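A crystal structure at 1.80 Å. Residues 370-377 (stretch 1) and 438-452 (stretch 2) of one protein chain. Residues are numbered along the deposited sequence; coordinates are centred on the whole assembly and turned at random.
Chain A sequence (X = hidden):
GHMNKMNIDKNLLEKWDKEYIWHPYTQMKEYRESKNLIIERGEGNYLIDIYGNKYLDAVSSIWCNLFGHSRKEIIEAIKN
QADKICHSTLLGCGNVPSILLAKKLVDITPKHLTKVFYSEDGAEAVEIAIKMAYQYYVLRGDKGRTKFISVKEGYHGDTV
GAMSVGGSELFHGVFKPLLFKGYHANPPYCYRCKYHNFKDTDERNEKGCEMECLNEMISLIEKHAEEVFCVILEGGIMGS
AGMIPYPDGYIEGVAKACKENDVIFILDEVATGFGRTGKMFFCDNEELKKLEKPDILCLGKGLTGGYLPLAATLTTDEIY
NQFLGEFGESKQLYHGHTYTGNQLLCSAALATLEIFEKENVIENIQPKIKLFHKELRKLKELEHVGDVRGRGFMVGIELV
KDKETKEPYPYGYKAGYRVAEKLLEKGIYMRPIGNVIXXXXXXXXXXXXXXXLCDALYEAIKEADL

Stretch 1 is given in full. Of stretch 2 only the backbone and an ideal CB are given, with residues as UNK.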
# COMPACT_ATOMS: atom_id res chain seq x y z
N LYS A 370 16.88 29.44 -3.10
CA LYS A 370 17.91 30.36 -2.64
C LYS A 370 17.30 31.40 -1.69
O LYS A 370 17.86 31.68 -0.63
CB LYS A 370 18.52 31.06 -3.86
CG LYS A 370 20.01 30.85 -4.13
CD LYS A 370 20.26 30.73 -5.63
CE LYS A 370 21.54 30.01 -5.97
NZ LYS A 370 21.33 29.22 -7.21
N LEU A 371 16.13 31.93 -2.03
CA LEU A 371 15.43 32.86 -1.16
C LEU A 371 15.05 32.22 0.18
O LEU A 371 15.21 32.82 1.25
CB LEU A 371 14.22 33.46 -1.90
CG LEU A 371 13.31 34.34 -1.02
CD1 LEU A 371 14.00 35.65 -0.58
CD2 LEU A 371 11.96 34.62 -1.67
N PHE A 372 14.49 31.00 0.12
CA PHE A 372 14.14 30.25 1.32
C PHE A 372 15.35 30.11 2.27
O PHE A 372 15.24 30.36 3.47
CB PHE A 372 13.64 28.85 0.88
CG PHE A 372 13.05 27.97 1.95
CD1 PHE A 372 12.31 28.52 2.98
CD2 PHE A 372 13.21 26.59 1.93
CE1 PHE A 372 11.68 27.72 3.93
CE2 PHE A 372 12.64 25.77 2.91
CZ PHE A 372 11.87 26.34 3.91
N HIS A 373 16.51 29.70 1.74
CA HIS A 373 17.64 29.46 2.63
C HIS A 373 18.12 30.77 3.24
O HIS A 373 18.57 30.78 4.39
CB HIS A 373 18.77 28.66 1.91
CG HIS A 373 18.37 27.27 1.51
ND1 HIS A 373 19.15 26.47 0.70
CD2 HIS A 373 17.25 26.55 1.79
CE1 HIS A 373 18.54 25.30 0.50
NE2 HIS A 373 17.37 25.31 1.18
N LYS A 374 18.08 31.85 2.45
CA LYS A 374 18.50 33.17 2.90
C LYS A 374 17.58 33.66 4.02
O LYS A 374 18.06 34.15 5.05
CB LYS A 374 18.53 34.12 1.70
CG LYS A 374 18.74 35.58 2.08
CD LYS A 374 19.01 36.48 0.90
CE LYS A 374 17.80 36.97 0.14
NZ LYS A 374 16.67 37.33 1.04
N GLU A 375 16.27 33.40 3.90
CA GLU A 375 15.26 33.81 4.88
C GLU A 375 15.24 32.98 6.16
O GLU A 375 14.72 33.43 7.18
CB GLU A 375 13.86 33.89 4.26
CG GLU A 375 13.70 34.93 3.17
CD GLU A 375 13.94 36.38 3.63
OE1 GLU A 375 13.26 36.81 4.58
OE2 GLU A 375 14.87 37.04 3.08
N LEU A 376 15.81 31.76 6.12
CA LEU A 376 15.95 30.91 7.30
C LEU A 376 17.18 31.30 8.14
O LEU A 376 17.33 30.88 9.31
CB LEU A 376 16.11 29.46 6.81
CG LEU A 376 14.86 28.77 6.23
CD1 LEU A 376 15.28 27.49 5.47
CD2 LEU A 376 13.89 28.47 7.37
N ARG A 377 18.13 32.05 7.55
CA ARG A 377 19.36 32.30 8.28
C ARG A 377 19.12 32.95 9.65
O ARG A 377 19.79 32.58 10.60
CB ARG A 377 20.31 33.19 7.46
CG ARG A 377 21.03 32.44 6.34
CD ARG A 377 21.99 33.44 5.76
NE ARG A 377 22.00 33.38 4.30
CZ ARG A 377 22.32 34.41 3.52
NH1 ARG A 377 22.60 35.59 4.06
NH2 ARG A 377 22.33 34.29 2.20
N UNK A 438 9.63 20.86 10.96
CA UNK A 438 9.84 20.38 9.60
C UNK A 438 9.20 21.39 8.64
O UNK A 438 8.04 21.76 8.81
CB UNK A 438 9.25 18.98 9.41
N UNK A 439 9.94 21.82 7.62
CA UNK A 439 9.41 22.61 6.52
C UNK A 439 9.65 21.85 5.22
O UNK A 439 10.81 21.66 4.82
CB UNK A 439 10.05 24.00 6.47
N UNK A 440 8.55 21.41 4.60
CA UNK A 440 8.64 20.79 3.27
C UNK A 440 7.55 21.46 2.44
O UNK A 440 6.45 20.94 2.32
CB UNK A 440 8.47 19.27 3.32
N UNK A 441 7.79 22.70 1.97
CA UNK A 441 6.75 23.47 1.31
C UNK A 441 6.55 22.96 -0.12
O UNK A 441 7.45 22.34 -0.70
CB UNK A 441 7.10 24.96 1.31
N UNK A 442 5.38 23.22 -0.74
CA UNK A 442 5.15 22.79 -2.12
C UNK A 442 6.15 23.52 -3.02
O UNK A 442 6.63 24.59 -2.65
CB UNK A 442 3.71 23.07 -2.56
N UNK A 443 6.43 22.92 -4.18
CA UNK A 443 7.28 23.55 -5.18
C UNK A 443 6.62 24.84 -5.67
O UNK A 443 7.33 25.74 -6.17
CB UNK A 443 7.54 22.60 -6.35
N UNK A 444 5.30 24.93 -5.48
CA UNK A 444 4.53 26.10 -5.92
C UNK A 444 4.52 27.24 -4.91
O UNK A 444 3.87 28.27 -5.18
CB UNK A 444 3.09 25.68 -6.22
N UNK A 445 5.21 27.11 -3.75
CA UNK A 445 5.21 28.14 -2.73
C UNK A 445 5.73 29.44 -3.35
O UNK A 445 6.70 29.39 -4.11
CB UNK A 445 6.06 27.72 -1.53
N UNK A 446 5.06 30.57 -3.07
CA UNK A 446 5.50 31.81 -3.71
C UNK A 446 6.60 32.48 -2.88
O UNK A 446 6.78 32.16 -1.69
CB UNK A 446 4.32 32.76 -3.90
N UNK A 447 7.31 33.43 -3.52
CA UNK A 447 8.33 34.12 -2.77
C UNK A 447 7.69 34.86 -1.58
O UNK A 447 8.26 34.88 -0.50
CB UNK A 447 9.09 35.09 -3.68
N UNK A 448 6.52 35.45 -1.79
CA UNK A 448 5.85 36.14 -0.70
C UNK A 448 5.51 35.17 0.42
O UNK A 448 5.59 35.56 1.60
CB UNK A 448 4.58 36.84 -1.20
N UNK A 449 5.07 33.96 0.06
CA UNK A 449 4.71 32.98 1.06
C UNK A 449 5.95 32.49 1.81
O UNK A 449 5.90 32.28 3.04
CB UNK A 449 3.98 31.81 0.41
N UNK A 450 7.07 32.40 1.09
CA UNK A 450 8.30 31.99 1.74
C UNK A 450 8.68 33.02 2.81
O UNK A 450 9.12 32.64 3.90
CB UNK A 450 9.42 31.83 0.72
N UNK A 451 8.59 34.33 2.48
CA UNK A 451 9.06 35.37 3.40
C UNK A 451 8.11 35.40 4.59
O UNK A 451 8.53 35.44 5.72
CB UNK A 451 9.13 36.74 2.72
N UNK A 452 6.82 35.27 4.31
CA UNK A 452 5.82 35.17 5.36
C UNK A 452 6.15 34.02 6.31
O UNK A 452 6.10 34.16 7.52
CB UNK A 452 4.43 34.98 4.75

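Stretch 1 offers one helical face: Leu-371, the ring of Phe-372, the carboxylate of Glu-375 and the methyls of Leu-376. Stretch 2 arrives as a strand, loops past the ring, then runs as a helix nearly parallel to the first, axes 9.6 Å apart and 17° between their directions.

Position 438 has strand angles and nothing of stretch 1 near its CB, so the contact sets no preference; it is Ile-438. At 439 the CB points toward the helix, and the ideal CB lies 3.9 Å from Phe-372 CZ. With only carbon nearby, a branched aliphatic or methionine would suit. It is Leu-439, whose CD1 sits 3.7 Å from Phe-372 CZ, at the ring edge, and 3.8 Å from Leu-376 CD2, joining two side chains one helical turn apart.

Position 440 points away and is free of this contact; it is Val-440. At 441 the CB turns toward stretch 1 but stops short of it, and phi of -78° admits proline as well as modest apolar residues. Pro-441 brings CG to 4.3 Å from Phe-372 CE2.

Positions 442 to 445 form a type I turn. Position 442, with phi of -63°, is out of reach and could be proline among others; it is Pro-442. Position 443 is out of reach too, so stretch 1 sets no preference; it is Leu-443. The same holds at 444, which is Ser-444. Position 445 points toward stretch 1 without reaching it, and Ile-445 makes no contact. Position 446 points away, just before a helix, where Ser, Thr, Asp or Asn could cap. Thr-446 does so: its OG1 accepts from N of residue 449 at 3.0 Å.

At 447 the CB points sideways, yet its ideal position is 3.5 Å from Leu-371 CD2. The start of a helix favours an acidic residue, though alanine or a longer chain would also fit. Glu-447 packs its CB 3.6 Å from Leu-371 CD2. Position 448 points away; it is Lys-448. Position 449 is out of reach; it is Glu-449, accepting a hydrogen bond from Thr-446 N at its OE1, 2.9 Å.

Position 450 points toward stretch 1, between Leu-371 and Phe-372, and asks for a medium aliphatic: Val, Ile or Leu. In Ile-450, CG2 lies 3.7 Å from Phe-372 CA, 4.0 Å from its CD1 and 4.3 Å from Leu-371 CG, so one methyl serves both neighbours.

At 451, sideways, the ideal CB is 4.5 Å from Glu-375 OE1; a donor or an aliphatic could answer. Ile-451 chooses carbon, CD1 4.2 Å from Leu-371 CD2 and CG1 4.1 Å from Glu-375 CD. Position 452 is out of reach; it is Tyr-452.

Stretch 2 438-452: ILVPPLSITEKEIIY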
# COMPACT_ATOMS: atom_id res chain seq x y z
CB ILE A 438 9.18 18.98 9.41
CG1 ILE A 438 9.65 17.90 10.40
CG2 ILE A 438 9.29 18.56 7.93
CD1 ILE A 438 11.11 17.46 10.27
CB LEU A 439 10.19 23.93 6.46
CG LEU A 439 10.07 24.84 7.69
CD1 LEU A 439 10.82 26.15 7.44
CD2 LEU A 439 8.60 25.09 8.07
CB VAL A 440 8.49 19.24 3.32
CG1 VAL A 440 8.56 18.59 1.90
CG2 VAL A 440 9.57 18.69 4.22
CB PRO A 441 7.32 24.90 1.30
CG PRO A 441 8.82 24.70 1.27
CD PRO A 441 9.06 23.44 2.08
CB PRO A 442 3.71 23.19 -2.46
CG PRO A 442 3.20 23.99 -1.23
CD PRO A 442 4.22 23.88 -0.12
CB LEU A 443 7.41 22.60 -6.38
CG LEU A 443 7.99 21.20 -6.07
CD1 LEU A 443 8.21 20.45 -7.37
CD2 LEU A 443 9.29 21.27 -5.28
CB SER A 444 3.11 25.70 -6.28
OG SER A 444 2.54 24.93 -5.23
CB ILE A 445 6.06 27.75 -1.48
CG1 ILE A 445 5.80 28.76 -0.36
CG2 ILE A 445 7.54 27.64 -1.84
CD1 ILE A 445 6.29 28.32 1.03
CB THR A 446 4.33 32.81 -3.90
OG1 THR A 446 3.96 33.25 -2.60
CG2 THR A 446 3.18 32.17 -4.66
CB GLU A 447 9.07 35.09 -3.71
CG GLU A 447 9.87 34.38 -4.76
CD GLU A 447 10.94 35.19 -5.47
OE1 GLU A 447 11.20 36.36 -5.07
OE2 GLU A 447 11.57 34.64 -6.39
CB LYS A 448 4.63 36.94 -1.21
CG LYS A 448 5.02 38.19 -1.99
CD LYS A 448 3.85 38.78 -2.79
CE LYS A 448 4.22 40.09 -3.50
NZ LYS A 448 3.05 40.57 -4.29
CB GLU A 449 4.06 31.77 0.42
CG GLU A 449 2.57 32.00 0.14
CD GLU A 449 1.99 31.10 -0.94
OE1 GLU A 449 2.70 30.24 -1.43
OE2 GLU A 449 0.82 31.29 -1.34
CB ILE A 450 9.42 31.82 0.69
CG1 ILE A 450 9.28 30.50 -0.08
CG2 ILE A 450 10.77 31.82 1.38
CD1 ILE A 450 10.09 30.47 -1.39
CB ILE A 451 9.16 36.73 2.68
CG1 ILE A 451 10.32 36.78 1.67
CG2 ILE A 451 9.21 37.89 3.68
CD1 ILE A 451 10.09 37.71 0.46
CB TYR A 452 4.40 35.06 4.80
CG TYR A 452 3.37 35.03 5.90
CD1 TYR A 452 3.00 36.19 6.57
CD2 TYR A 452 2.76 33.84 6.28
CE1 TYR A 452 2.11 36.18 7.63
CE2 TYR A 452 1.83 33.82 7.31
CZ TYR A 452 1.50 34.99 7.99
OH TYR A 452 0.60 34.99 9.02
O HOH W 1 11.49 35.82 6.16
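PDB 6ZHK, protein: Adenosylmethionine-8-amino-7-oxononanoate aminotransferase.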